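Factor essential for expression of methicillin resistance (Staphylococcus aureus, PDB 1LRZ) catalyses the addition of glycines 2 and 3 to the pentaglycine interpeptide bridge of the staphylococcal cell wall, with glycyl-tRNA(Gly) as the glycine donor. Local coordinates at residues Lys180-Thr183 with Lys184-Lys187; Asp169-Ile172 with Lys173-Gly177; Gly331-Asn334 with Ala335-His338; Ala374-Ala377 with Gly378-Phe382. All blocks are in the same frame, centred on the assembly; numbering follows the deposited sequence.

Contact 1: residues Lys180-Thr183 with Lys184-Lys187; sequences KRNT and KKVK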
loop_
_atom_site.group_PDB
_atom_site.type_symbol
_atom_site.label_atom_id
_atom_site.label_comp_id
_atom_site.label_asym_id
_atom_site.label_seq_id
_atom_site.Cartn_x
_atom_site.Cartn_y
_atom_site.Cartn_z
ATOM N N LYS A 180 8.507 5.534 16.161
ATOM C CA LYS A 180 8.730 4.520 17.189
ATOM C C LYS A 180 7.838 4.813 18.403
ATOM O O LYS A 180 7.156 3.926 18.915
ATOM C CB LYS A 180 10.199 4.548 17.619
ATOM C CG LYS A 180 10.618 3.487 18.625
ATOM C CD LYS A 180 12.146 3.440 18.661
ATOM C CE LYS A 180 12.715 2.192 19.324
ATOM N NZ LYS A 180 14.226 2.194 19.258
ATOM N N ARG A 181 7.843 6.062 18.859
ATOM C CA ARG A 181 7.047 6.438 20.018
ATOM C C ARG A 181 5.558 6.179 19.807
ATOM O O ARG A 181 4.897 5.589 20.663
ATOM C CB ARG A 181 7.265 7.918 20.373
ATOM C CG ARG A 181 6.344 8.406 21.493
ATOM C CD ARG A 181 6.720 9.809 22.007
ATOM N NE ARG A 181 5.740 10.301 22.976
ATOM C CZ ARG A 181 5.770 11.514 23.526
ATOM N NH1 ARG A 181 4.831 11.877 24.393
ATOM N NH2 ARG A 181 6.745 12.361 23.214
ATOM N N ASN A 182 5.034 6.623 18.671
ATOM C CA ASN A 182 3.619 6.436 18.368
ATOM C C ASN A 182 3.255 4.965 18.171
ATOM O O ASN A 182 2.162 4.530 18.552
ATOM C CB ASN A 182 3.242 7.267 17.132
ATOM C CG ASN A 182 3.083 8.755 17.467
ATOM O OD1 ASN A 182 3.505 9.633 16.718
ATOM N ND2 ASN A 182 2.470 9.028 18.593
ATOM N N THR A 183 4.169 4.193 17.588
ATOM C CA THR A 183 3.912 2.772 17.380
ATOM C C THR A 183 3.861 2.069 18.741
ATOM O O THR A 183 2.963 1.261 18.996
ATOM C CB THR A 183 5.002 2.144 16.463
ATOM O OG1 THR A 183 4.893 2.713 15.151
ATOM C CG2 THR A 183 4.826 0.625 16.359
ATOM N N LYS A 184 4.810 2.384 19.622
ATOM C CA LYS A 184 4.805 1.782 20.957
ATOM C C LYS A 184 3.507 2.201 21.652
ATOM O O LYS A 184 2.886 1.406 22.349
ATOM C CB LYS A 184 5.996 2.270 21.798
ATOM C CG LYS A 184 7.357 1.690 21.396
ATOM C CD LYS A 184 8.478 2.205 22.312
ATOM C CE LYS A 184 8.218 1.836 23.776
ATOM N NZ LYS A 184 9.361 2.150 24.697
ATOM N N LYS A 185 3.093 3.449 21.445
ATOM C CA LYS A 185 1.868 3.939 22.076
ATOM C C LYS A 185 0.627 3.098 21.759
ATOM O O LYS A 185 -0.073 2.662 22.671
ATOM C CB LYS A 185 1.574 5.392 21.688
ATOM C CG LYS A 185 0.331 5.924 22.393
ATOM C CD LYS A 185 -0.314 7.097 21.670
ATOM C CE LYS A 185 0.540 8.340 21.696
ATOM N NZ LYS A 185 -0.178 9.494 21.090
ATOM N N VAL A 186 0.340 2.875 20.481
ATOM C CA VAL A 186 -0.846 2.104 20.133
ATOM C C VAL A 186 -0.794 0.664 20.580
ATOM O O VAL A 186 -1.833 0.038 20.767
ATOM C CB VAL A 186 -1.145 2.116 18.624
ATOM C CG1 VAL A 186 -1.738 3.434 18.250
ATOM C CG2 VAL A 186 0.107 1.804 17.825
ATOM N N LYS A 187 0.409 0.129 20.738
ATOM C CA LYS A 187 0.548 -1.243 21.187
ATOM C C LYS A 187 -0.106 -1.394 22.559
ATOM O O LYS A 187 -0.496 -2.494 22.943
ATOM C CB LYS A 187 2.023 -1.625 21.315
ATOM C CG LYS A 187 2.751 -1.999 20.034
ATOM C CD LYS A 187 4.146 -2.464 20.422
ATOM C CE LYS A 187 4.925 -3.084 19.288
ATOM N NZ LYS A 187 6.268 -3.530 19.796
#

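Contact 2: residues Asp169-Ile172 with Lys173-Gly177; sequences DDII and KNMDG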
loop_
_atom_site.group_PDB
_atom_site.type_symbol
_atom_site.label_atom_id
_atom_site.label_comp_id
_atom_site.label_asym_id
_atom_site.label_seq_id
_atom_site.Cartn_x
_atom_site.Cartn_y
_atom_site.Cartn_z
ATOM N N ASP A 169 11.092 -6.240 15.558
ATOM C CA ASP A 169 11.958 -5.433 16.425
ATOM C C ASP A 169 12.934 -4.617 15.593
ATOM O O ASP A 169 13.239 -3.484 15.946
ATOM C CB ASP A 169 12.740 -6.302 17.422
ATOM C CG ASP A 169 11.841 -6.929 18.473
ATOM O OD1 ASP A 169 10.794 -6.326 18.802
ATOM O OD2 ASP A 169 12.191 -8.012 18.972
ATOM N N ASP A 170 13.436 -5.203 14.507
ATOM C CA ASP A 170 14.349 -4.492 13.607
ATOM C C ASP A 170 13.606 -3.306 12.986
ATOM O O ASP A 170 14.144 -2.201 12.852
ATOM C CB ASP A 170 14.797 -5.389 12.452
ATOM C CG ASP A 170 15.684 -6.522 12.892
ATOM O OD1 ASP A 170 15.593 -7.594 12.256
ATOM O OD2 ASP A 170 16.477 -6.344 13.842
ATOM N N ILE A 171 12.362 -3.548 12.587
ATOM C CA ILE A 171 11.583 -2.500 11.939
ATOM C C ILE A 171 11.339 -1.333 12.885
ATOM O O ILE A 171 11.517 -0.170 12.508
ATOM C CB ILE A 171 10.255 -3.058 11.415
ATOM C CG1 ILE A 171 10.545 -4.119 10.330
ATOM C CG2 ILE A 171 9.395 -1.933 10.866
ATOM C CD1 ILE A 171 11.396 -3.597 9.173
ATOM N N ILE A 172 10.939 -1.636 14.113
ATOM C CA ILE A 172 10.699 -0.589 15.098
ATOM C C ILE A 172 12.002 0.142 15.406
ATOM O O ILE A 172 12.016 1.364 15.553
ATOM C CB ILE A 172 10.143 -1.174 16.411
ATOM C CG1 ILE A 172 8.660 -1.493 16.243
ATOM C CG2 ILE A 172 10.355 -0.189 17.577
ATOM C CD1 ILE A 172 8.061 -2.182 17.454
ATOM N N LYS A 173 13.104 -0.599 15.496
ATOM C CA LYS A 173 14.384 0.033 15.809
ATOM C C LYS A 173 14.834 1.007 14.731
ATOM O O LYS A 173 15.499 1.988 15.036
ATOM C CB LYS A 173 15.478 -1.014 16.023
ATOM C CG LYS A 173 16.806 -0.426 16.531
ATOM C CD LYS A 173 17.752 -1.542 16.954
ATOM C CE LYS A 173 18.944 -1.006 17.737
ATOM N NZ LYS A 173 19.838 -0.152 16.899
ATOM N N ASN A 174 14.462 0.746 13.476
ATOM C CA ASN A 174 14.866 1.617 12.378
ATOM C C ASN A 174 13.925 2.798 12.136
ATOM O O ASN A 174 14.195 3.624 11.274
ATOM C CB ASN A 174 15.030 0.802 11.078
ATOM C CG ASN A 174 16.145 -0.232 11.176
ATOM O OD1 ASN A 174 16.981 -0.160 12.076
ATOM N ND2 ASN A 174 16.172 -1.194 10.240
ATOM N N MET A 175 12.817 2.864 12.876
ATOM C CA MET A 175 11.872 3.978 12.745
ATOM C C MET A 175 12.520 5.199 13.388
ATOM O O MET A 175 13.414 5.052 14.216
ATOM C CB MET A 175 10.563 3.710 13.514
ATOM C CG MET A 175 9.613 2.677 12.913
ATOM S SD MET A 175 8.112 2.473 13.921
ATOM C CE MET A 175 7.349 1.039 13.107
ATOM N N ASP A 176 12.075 6.401 13.022
ATOM C CA ASP A 176 12.628 7.581 13.669
ATOM C C ASP A 176 11.903 7.743 15.020
ATOM O O ASP A 176 10.919 7.037 15.304
ATOM C CB ASP A 176 12.508 8.830 12.768
ATOM C CG ASP A 176 11.065 9.288 12.527
ATOM O OD1 ASP A 176 10.893 10.257 11.764
ATOM O OD2 ASP A 176 10.116 8.719 13.088
ATOM N N GLY A 177 12.396 8.641 15.865
ATOM C CA GLY A 177 11.804 8.819 17.181
ATOM C C GLY A 177 10.294 8.940 17.247
ATOM O O GLY A 177 9.641 8.277 18.057
#

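Contact 3: residues Gly331-Asn334 with Ala335-His338; sequences GTSN and AFRH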
loop_
_atom_site.group_PDB
_atom_site.type_symbol
_atom_site.label_atom_id
_atom_site.label_comp_id
_atom_site.label_asym_id
_atom_site.label_seq_id
_atom_site.Cartn_x
_atom_site.Cartn_y
_atom_site.Cartn_z
ATOM N N GLY A 331 -7.202 6.739 5.536
ATOM C CA GLY A 331 -7.547 8.013 6.132
ATOM C C GLY A 331 -7.621 7.880 7.639
ATOM O O GLY A 331 -7.807 6.774 8.167
ATOM N N THR A 332 -7.473 9.008 8.327
ATOM C CA THR A 332 -7.519 9.039 9.781
ATOM C C THR A 332 -8.360 10.223 10.267
ATOM O O THR A 332 -8.291 11.311 9.705
ATOM C CB THR A 332 -6.097 9.139 10.355
ATOM O OG1 THR A 332 -5.374 7.956 10.002
ATOM C CG2 THR A 332 -6.124 9.279 11.882
ATOM N N SER A 333 -9.168 10.002 11.299
ATOM C CA SER A 333 -10.005 11.062 11.836
ATOM C C SER A 333 -9.150 12.164 12.465
ATOM O O SER A 333 -8.330 11.897 13.345
ATOM C CB SER A 333 -10.956 10.490 12.886
ATOM O OG SER A 333 -11.599 11.529 13.603
ATOM N N ASN A 334 -9.341 13.400 12.017
ATOM C CA ASN A 334 -8.577 14.526 12.553
ATOM C C ASN A 334 -8.802 14.730 14.041
ATOM O O ASN A 334 -7.879 15.077 14.774
ATOM C CB ASN A 334 -8.949 15.817 11.822
ATOM C CG ASN A 334 -8.615 15.763 10.345
ATOM O OD1 ASN A 334 -7.471 15.512 9.971
ATOM N ND2 ASN A 334 -9.615 15.999 9.497
ATOM N N ALA A 335 -10.032 14.506 14.489
ATOM C CA ALA A 335 -10.375 14.700 15.892
ATOM C C ALA A 335 -9.730 13.705 16.848
ATOM O O ALA A 335 -9.543 14.003 18.027
ATOM C CB ALA A 335 -11.896 14.662 16.059
ATOM N N PHE A 336 -9.380 12.525 16.353
ATOM C CA PHE A 336 -8.799 11.529 17.236
ATOM C C PHE A 336 -7.410 11.066 16.859
ATOM O O PHE A 336 -7.031 9.927 17.146
ATOM C CB PHE A 336 -9.747 10.336 17.345
ATOM C CG PHE A 336 -11.130 10.721 17.773
ATOM C CD1 PHE A 336 -12.183 10.691 16.873
ATOM C CD2 PHE A 336 -11.366 11.170 19.070
ATOM C CE1 PHE A 336 -13.456 11.103 17.251
ATOM C CE2 PHE A 336 -12.640 11.586 19.461
ATOM C CZ PHE A 336 -13.684 11.553 18.548
ATOM N N ARG A 337 -6.646 11.952 16.226
ATOM C CA ARG A 337 -5.283 11.625 15.838
ATOM C C ARG A 337 -4.427 11.266 17.045
ATOM O O ARG A 337 -3.485 10.482 16.928
ATOM C CB ARG A 337 -4.634 12.792 15.094
ATOM C CG ARG A 337 -5.049 12.883 13.643
ATOM C CD ARG A 337 -4.176 13.845 12.859
ATOM N NE ARG A 337 -4.668 13.992 11.491
ATOM C CZ ARG A 337 -4.559 13.057 10.549
ATOM N NH1 ARG A 337 -3.963 11.901 10.820
ATOM N NH2 ARG A 337 -5.057 13.274 9.337
ATOM N N HIS A 338 -4.756 11.825 18.205
ATOM C CA HIS A 338 -3.970 11.551 19.395
ATOM C C HIS A 338 -4.048 10.093 19.842
ATOM O O HIS A 338 -3.246 9.655 20.666
ATOM C CB HIS A 338 -4.357 12.509 20.542
ATOM C CG HIS A 338 -5.782 12.394 20.985
ATOM N ND1 HIS A 338 -6.186 11.537 21.986
ATOM C CD2 HIS A 338 -6.903 13.023 20.553
ATOM C CE1 HIS A 338 -7.493 11.641 22.152
ATOM N NE2 HIS A 338 -7.953 12.536 21.295
HETATM O O HOH W 1 -12.436 14.526 12.648
#

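Contact 4: residues Ala374-Ala377 with Gly378-Phe382; sequences AEDA and GVVKF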
loop_
_atom_site.group_PDB
_atom_site.type_symbol
_atom_site.label_atom_id
_atom_site.label_comp_id
_atom_site.label_asym_id
_atom_site.label_seq_id
_atom_site.Cartn_x
_atom_site.Cartn_y
_atom_site.Cartn_z
ATOM N N ALA A 374 5.297 20.780 -1.267
ATOM C CA ALA A 374 4.652 19.699 -1.996
ATOM C C ALA A 374 3.290 19.365 -1.394
ATOM O O ALA A 374 3.103 19.382 -0.180
ATOM C CB ALA A 374 5.539 18.456 -2.003
ATOM N N GLU A 375 2.343 19.064 -2.268
ATOM C CA GLU A 375 0.991 18.709 -1.871
ATOM C C GLU A 375 0.948 17.560 -0.855
ATOM O O GLU A 375 0.113 17.557 0.054
ATOM C CB GLU A 375 0.209 18.322 -3.120
ATOM C CG GLU A 375 -1.196 17.842 -2.887
ATOM C CD GLU A 375 -1.802 17.283 -4.164
ATOM O OE1 GLU A 375 -1.763 17.994 -5.195
ATOM O OE2 GLU A 375 -2.309 16.136 -4.135
ATOM N N ASP A 376 1.848 16.589 -1.012
ATOM C CA ASP A 376 1.891 15.436 -0.117
ATOM C C ASP A 376 3.084 15.466 0.848
ATOM O O ASP A 376 3.504 14.427 1.352
ATOM C CB ASP A 376 1.907 14.138 -0.947
ATOM C CG ASP A 376 3.176 13.987 -1.805
ATOM O OD1 ASP A 376 3.847 15.009 -2.085
ATOM O OD2 ASP A 376 3.498 12.841 -2.206
ATOM N N ALA A 377 3.605 16.657 1.126
ATOM C CA ALA A 377 4.761 16.796 2.010
ATOM C C ALA A 377 4.607 16.160 3.388
ATOM O O ALA A 377 5.552 15.566 3.908
ATOM C CB ALA A 377 5.131 18.276 2.162
ATOM N N GLY A 378 3.424 16.281 3.978
ATOM C CA GLY A 378 3.206 15.712 5.297
ATOM C C GLY A 378 3.215 14.198 5.270
ATOM O O GLY A 378 3.762 13.549 6.164
ATOM N N VAL A 379 2.604 13.634 4.233
ATOM C CA VAL A 379 2.536 12.192 4.071
ATOM C C VAL A 379 3.933 11.612 3.854
ATOM O O VAL A 379 4.277 10.549 4.393
ATOM C CB VAL A 379 1.644 11.822 2.860
ATOM C CG1 VAL A 379 1.643 10.327 2.656
ATOM C CG2 VAL A 379 0.235 12.314 3.089
ATOM N N VAL A 380 4.740 12.319 3.067
ATOM C CA VAL A 380 6.091 11.863 2.766
ATOM C C VAL A 380 6.956 11.786 4.023
ATOM O O VAL A 380 7.751 10.854 4.175
ATOM C CB VAL A 380 6.762 12.774 1.694
ATOM C CG1 VAL A 380 8.241 12.388 1.507
ATOM C CG2 VAL A 380 6.023 12.616 0.351
ATOM N N LYS A 381 6.797 12.750 4.926
ATOM C CA LYS A 381 7.559 12.753 6.182
ATOM C C LYS A 381 7.147 11.539 7.024
ATOM O O LYS A 381 7.965 10.914 7.708
ATOM C CB LYS A 381 7.283 14.046 6.972
ATOM C CG LYS A 381 7.865 15.303 6.347
ATOM C CD LYS A 381 7.532 16.548 7.172
ATOM C CE LYS A 381 8.173 17.802 6.566
ATOM N NZ LYS A 381 7.892 19.038 7.377
ATOM N N PHE A 382 5.865 11.212 6.970
ATOM C CA PHE A 382 5.344 10.076 7.718
ATOM C C PHE A 382 5.977 8.781 7.190
ATOM O O PHE A 382 6.502 7.975 7.963
ATOM C CB PHE A 382 3.817 10.069 7.597
ATOM C CG PHE A 382 3.141 8.860 8.189
ATOM C CD1 PHE A 382 2.816 7.766 7.385
ATOM C CD2 PHE A 382 2.757 8.845 9.528
ATOM C CE1 PHE A 382 2.108 6.669 7.908
ATOM C CE2 PHE A 382 2.051 7.755 10.064
ATOM C CZ PHE A 382 1.726 6.670 9.254
HETATM O O HOH W 2 1.199 17.877 2.970
#

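Contact 1: residues Lys180-Thr183 with Lys184-Lys187
Lys180 lies inside helix 177-187, and its O accepts the backbone N-H of Lys184, 2.9 Å from Lys184 N in a nearly straight bond (167° at the hydrogen). The same oxygen is brushed by Lys184 CG at 3.3 Å, while Lys180's own extended chain runs off to Ile172. Arg181 repeats the i to i+4 pattern, bonding Lys185 N through its O, and its side chain leaves the helix on the exposed side.

Asn182 does more. Its O receives Val186 N at 3.1 Å, and its amide runs alongside the Lys185 chain, both pointing the same way, with ND2 3.7 Å from Lys185 CE. Lys185 bends at chi3 (-68°), and its NZ is hydrogen-bonded to His338 O on a neighbouring loop.

Thr183 sits on the buried side, where it packs on Tyr343 and Trp347 of helix 341-355. Its OG1 stands beside the backbone N (chi1 -66°) and bonds back to Arg179 O. Three groups crowd its carbonyl oxygen: Lys187 N bonds to it at 3.3 Å, Lys187 CG comes to 3.4 Å, and Val186 CG2 lies 3.1 Å from Thr183 O.

Contact 2: residues Asp169-Ile172 with Lys173-Gly177
In Met175, chi1 of -73° lays CG beside the backbone N, and the chain is extended beyond it, which carries CE back toward helix 168-173, which the backbone has just left. There CE lies 4.2 Å from Ile171 CG2 and equally far from Ile172 CG1, so one thioether tip bridges the branches of two consecutive isoleucines. Nearer its root, Met175 CG passes 3.4 Å from Ile171 O. Trp347 of helix 341-355 packs against all three side chains and adds to the apolar cluster.

The backbone is a helix C-terminus giving way to a loop. Lys173 N bonds to Asp169 O and Asn174 N to Asp170 O in the usual i to i+4 way, the second at 3.0 Å. Asn174 N also makes a weak bond to Ile171 O. Met175 N then turns to Ile172 O at 3.2 Å, three residues back, with the donor standing above the carbonyl plane, 67° out of it, as the last turn tightens. The Asn174 side chain folds back over Asp170 O, its CG 3.3 Å from that oxygen.

Beyond Met175 the chain extends to Asp176, the N-cap of helix 177-187, whose side chain caps a backbone N early in that helix and forms a salt bridge with Arg179. Backbone bonds thus end helix 168-173, and Asp176 caps the start of the next. Met175 joins the turn in two ways, its N-H bonded to Ile172 O and its apolar side chain in van der Waals contact with the two isoleucines.

Contact 3: residues Gly331-Asn334 with Ala335-His338
Arg337 reaches back over the end of strand 325-332, its guanidinium crossing the Thr332 side chain, with NH1 3.5 Å from Thr332 CB and 3.6 Å from Thr332 CG2. The chain turns here, leaving the strand for a short 3-10 segment that leads toward helix 341-355. Straight from CG to NE, the arginine chain swings its head round at chi4 (-72°), and one face of the guanidinium comes over Thr332 O. The hydroxyl of Thr332 is engaged elsewhere, with Ser314 on the adjacent strand 310-320.

Asn334 runs alongside the arginine in the same direction. Its OD1 receives a weak, bent hydrogen bond from Arg337 NH2 at 3.4 Å, and the amide and guanidinium planes stand 56° apart, far from the flat pairing that a two-bond grip would give. This is a surface pair, with both residues exposed.

On Ser333 the turn is closed through the backbone: Phe336 N bonds to Ser333 O at 3.2 Å, approaching from above the carbonyl plane. Chi1 of 169° turns Ser333 OG away from the backbone N and beside the carbonyl carbon, 3.4 Å from Phe336 CD1, at an oblique approach to the ring. One face of that ring carries Ala335 CB, offset toward the rim. Farther out, Phe336 meets His307 edge-to-face and packs on Leu303, Leu311 and Ile313, tying the turn to helix 277-307 and strand 310-320. A single water spans the bend, accepting from Ala335 N at 3.0 Å and hydrogen-bonded to Ser333 OG at 3.3 Å.

Contact 4: residues Ala374-Ala377 with Gly378-Phe382
Asp376 O is the acceptor that starts helix 377-384: Val380 N bonds to it at 3.0 Å, nearly along the C=O axis (167° at the oxygen). Val380 CG2 presses on the same oxygen at 3.3 Å, and Val379 CB adds a further contact. Asp376 occupies the N-cap position, yet its carboxylate does not cap. With chi1 at 65°, CG stands between the backbone N and the carbonyl carbon, and the group is turned to Ser367, whose backbone N bonds to OD2. The carboxylate instead crosses the Val380 side chain, OD2 lying 3.6 Å from CG2. It is therefore a buried acid, held by bonds beyond the helix and walled on one flank by a methyl; Phe149 also packs on it.

Before the helix, Ala374 to Ala377 form a type I beta turn, with Ala377 N bonded to Ala374 O at 3.1 Å. A water probably stands in for part of a capping side chain, accepting from Gly378 N at 2.9 Å and donating to Glu375 O, so it joins the turn to the first helical turn.

The next helical bond runs from Lys381 N to Ala377 O at 3.2 Å. The extended lysine chain continues out to a salt bridge with Glu372, and on its way Lys381 CG passes 3.4 Å from Ala377 O.

How the contacts relate
Along the chain the order is contact 2, contact 1, contact 3, contact 4. Contact 2 covers the end of helix 168-173 and the loop after it; contact 1 lies on the next helix, 177-187. Their centres are 11 Å apart, and they pack directly: Met175 SD is 3.5 Å from Thr183 OG1. Contact 3, at the end of strand 325-332 in the nine-stranded sheet, is joined to contact 1 by the Lys185-His338 hydrogen bond, about 15 Å between centres. Contact 4, at the start of helix 377-384, touches none of the others; its nearest atoms are about 5 Å from contact 2. Helix 341-355 is common ground, receiving side chains from contacts 1, 2 and 4, so turns and helix ends far apart in sequence gather around one helix.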